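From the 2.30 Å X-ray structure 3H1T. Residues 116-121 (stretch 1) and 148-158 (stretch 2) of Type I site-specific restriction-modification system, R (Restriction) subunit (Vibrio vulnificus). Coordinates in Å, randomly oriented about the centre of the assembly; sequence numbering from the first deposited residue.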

# COMPACT_ATOMS: atom_id res chain seq x y z
N LEU A 116 -14.43 -2.71 11.36
CA LEU A 116 -15.15 -2.68 12.63
C LEU A 116 -16.08 -3.87 12.77
O LEU A 116 -16.49 -4.46 11.78
CB LEU A 116 -15.97 -1.39 12.75
CG LEU A 116 -15.12 -0.16 12.42
CD1 LEU A 116 -15.95 1.09 12.58
CD2 LEU A 116 -13.87 -0.08 13.30
N LYS A 117 -16.39 -4.21 14.02
CA LYS A 117 -17.25 -5.35 14.34
C LYS A 117 -18.66 -4.95 14.75
O LYS A 117 -19.48 -5.81 15.06
CB LYS A 117 -16.64 -6.14 15.50
CG LYS A 117 -16.01 -7.47 15.13
CD LYS A 117 -14.76 -7.31 14.29
CE LYS A 117 -14.08 -8.66 14.02
NZ LYS A 117 -14.19 -9.10 12.60
N PHE A 118 -18.96 -3.65 14.77
CA PHE A 118 -20.30 -3.22 15.16
C PHE A 118 -20.86 -2.17 14.19
O PHE A 118 -20.21 -1.18 13.89
CB PHE A 118 -20.28 -2.68 16.59
CG PHE A 118 -19.74 -3.67 17.58
CD1 PHE A 118 -20.48 -4.81 17.93
CD2 PHE A 118 -18.44 -3.54 18.08
CE1 PHE A 118 -19.93 -5.81 18.74
CE2 PHE A 118 -17.88 -4.53 18.89
CZ PHE A 118 -18.62 -5.67 19.22
N ALA A 119 -22.07 -2.40 13.71
CA ALA A 119 -22.67 -1.46 12.78
C ALA A 119 -24.09 -1.09 13.18
O ALA A 119 -24.85 -1.94 13.61
CB ALA A 119 -22.66 -2.06 11.36
N TYR A 120 -24.44 0.19 13.03
CA TYR A 120 -25.76 0.66 13.40
C TYR A 120 -26.46 1.49 12.34
O TYR A 120 -25.86 2.27 11.64
CB TYR A 120 -25.67 1.51 14.67
CG TYR A 120 -25.04 0.75 15.80
CD1 TYR A 120 -25.81 -0.08 16.62
CD2 TYR A 120 -23.66 0.79 16.00
CE1 TYR A 120 -25.22 -0.86 17.60
CE2 TYR A 120 -23.05 0.00 16.97
CZ TYR A 120 -23.83 -0.82 17.77
OH TYR A 120 -23.22 -1.62 18.68
N SER A 121 -27.76 1.30 12.24
CA SER A 121 -28.56 2.07 11.33
C SER A 121 -29.61 2.67 12.25
O SER A 121 -30.17 1.97 13.09
CB SER A 121 -29.18 1.16 10.28
OG SER A 121 -29.96 1.93 9.40
N GLU A 148 -19.45 -1.74 26.95
CA GLU A 148 -20.19 -2.93 26.52
C GLU A 148 -19.60 -3.48 25.21
O GLU A 148 -19.34 -4.68 25.10
CB GLU A 148 -21.68 -2.62 26.33
CG GLU A 148 -22.41 -2.18 27.59
CD GLU A 148 -23.89 -1.91 27.35
OE1 GLU A 148 -24.25 -1.50 26.23
OE2 GLU A 148 -24.70 -2.10 28.29
N LEU A 149 -19.40 -2.61 24.22
CA LEU A 149 -18.84 -3.05 22.95
C LEU A 149 -17.42 -3.59 23.05
O LEU A 149 -17.09 -4.61 22.44
CB LEU A 149 -18.86 -1.93 21.91
CG LEU A 149 -20.22 -1.43 21.39
CD1 LEU A 149 -19.98 -0.71 20.06
CD2 LEU A 149 -21.19 -2.59 21.18
N PHE A 150 -16.57 -2.91 23.81
CA PHE A 150 -15.18 -3.32 23.98
C PHE A 150 -15.11 -4.67 24.70
O PHE A 150 -14.21 -5.47 24.47
CB PHE A 150 -14.41 -2.26 24.76
CG PHE A 150 -12.93 -2.52 24.86
CD1 PHE A 150 -12.14 -2.56 23.71
CD2 PHE A 150 -12.31 -2.69 26.09
CE1 PHE A 150 -10.76 -2.76 23.79
CE2 PHE A 150 -10.93 -2.89 26.19
CZ PHE A 150 -10.15 -2.92 25.03
N LYS A 151 -16.07 -4.91 25.59
CA LYS A 151 -16.11 -6.19 26.31
C LYS A 151 -16.53 -7.28 25.33
O LYS A 151 -16.11 -8.43 25.44
CB LYS A 151 -17.12 -6.14 27.47
CG LYS A 151 -16.73 -5.25 28.64
CD LYS A 151 -16.15 -6.05 29.82
CE LYS A 151 -16.76 -5.63 31.16
NZ LYS A 151 -16.50 -4.20 31.50
N ARG A 152 -17.38 -6.91 24.37
CA ARG A 152 -17.84 -7.85 23.34
C ARG A 152 -16.69 -8.11 22.38
O ARG A 152 -16.46 -9.24 21.95
CB ARG A 152 -19.00 -7.27 22.51
CG ARG A 152 -20.36 -7.18 23.17
CD ARG A 152 -21.40 -6.87 22.09
NE ARG A 152 -22.54 -6.09 22.56
CZ ARG A 152 -23.52 -5.64 21.78
NH1 ARG A 152 -23.51 -5.88 20.48
NH2 ARG A 152 -24.53 -4.95 22.30
N LEU A 153 -15.96 -7.06 22.04
CA LEU A 153 -14.85 -7.14 21.12
C LEU A 153 -13.73 -8.02 21.66
O LEU A 153 -13.24 -8.90 20.95
CB LEU A 153 -14.33 -5.72 20.82
CG LEU A 153 -13.49 -5.44 19.57
CD1 LEU A 153 -12.01 -5.57 19.88
CD2 LEU A 153 -13.91 -6.41 18.47
N CYS A 154 -13.35 -7.82 22.92
CA CYS A 154 -12.29 -8.62 23.52
C CYS A 154 -12.71 -10.06 23.75
O CYS A 154 -11.89 -10.97 23.65
CB CYS A 154 -11.85 -7.99 24.84
SG CYS A 154 -11.13 -6.35 24.62
N GLY A 155 -13.99 -10.27 24.04
CA GLY A 155 -14.48 -11.61 24.28
C GLY A 155 -14.42 -12.51 23.05
O GLY A 155 -13.97 -13.66 23.11
N ASP A 156 -14.86 -11.97 21.91
CA ASP A 156 -14.87 -12.71 20.67
C ASP A 156 -13.47 -12.91 20.11
O ASP A 156 -13.18 -13.92 19.48
CB ASP A 156 -15.72 -11.98 19.64
CG ASP A 156 -15.93 -12.78 18.39
OD1 ASP A 156 -16.66 -13.79 18.46
OD2 ASP A 156 -15.34 -12.42 17.35
N GLU A 157 -12.60 -11.93 20.35
CA GLU A 157 -11.22 -11.95 19.89
C GLU A 157 -10.28 -12.67 20.88
O GLU A 157 -9.12 -12.94 20.57
CB GLU A 157 -10.74 -10.52 19.66
CG GLU A 157 -10.17 -10.21 18.26
CD GLU A 157 -10.99 -10.78 17.14
OE1 GLU A 157 -10.91 -12.01 16.92
OE2 GLU A 157 -11.72 -10.01 16.48
N GLY A 158 -10.78 -12.96 22.09
CA GLY A 158 -9.95 -13.65 23.07
C GLY A 158 -8.71 -12.93 23.53
O GLY A 158 -7.59 -13.38 23.30

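How does the contact begin, ahead of the strand? Leu116 makes no contact with the helix, but Lys117 points its CA-to-CB bond toward it. Lys117 CB packs 4.0 Å from Leu153 CD2; the CA-to-CB bond of Leu153 points sideways to stretch 1, but the end of its side chain comes nearer. Farther out, Lys117 CE lies 3.7 Å from Glu157 OE2, although Glu157 is poorly ordered and its position deserves caution.

What makes Phe118 the centre of the contact? It has the largest covered area of any residue here, and its ring meets three helix residues. Leu149 CD2 sits over one face of the Phe118 ring, 4.0 Å from its centroid and 11° off the normal, a CH-pi contact. Phe118 CZ reaches Arg152 CB at 3.7 Å, while Phe118 CE2 lies 3.6 Å from Leu149 O. Leu149 O already accepts the helical hydrogen bond from Leu153 N, at 2.7 Å, so at this point the ring packs against a carbonyl that already has a partner.

Where does the strand's contact end? Ala119 is out of reach, as strand alternation leads one to expect, and Tyr120 turns back toward the helix. Tyr120 OH approaches Leu149 CD2 at 3.4 Å, a nonpolar neighbour; the hydroxyl is hydrogen-bonded elsewhere in the structure. Ser121 makes no contact.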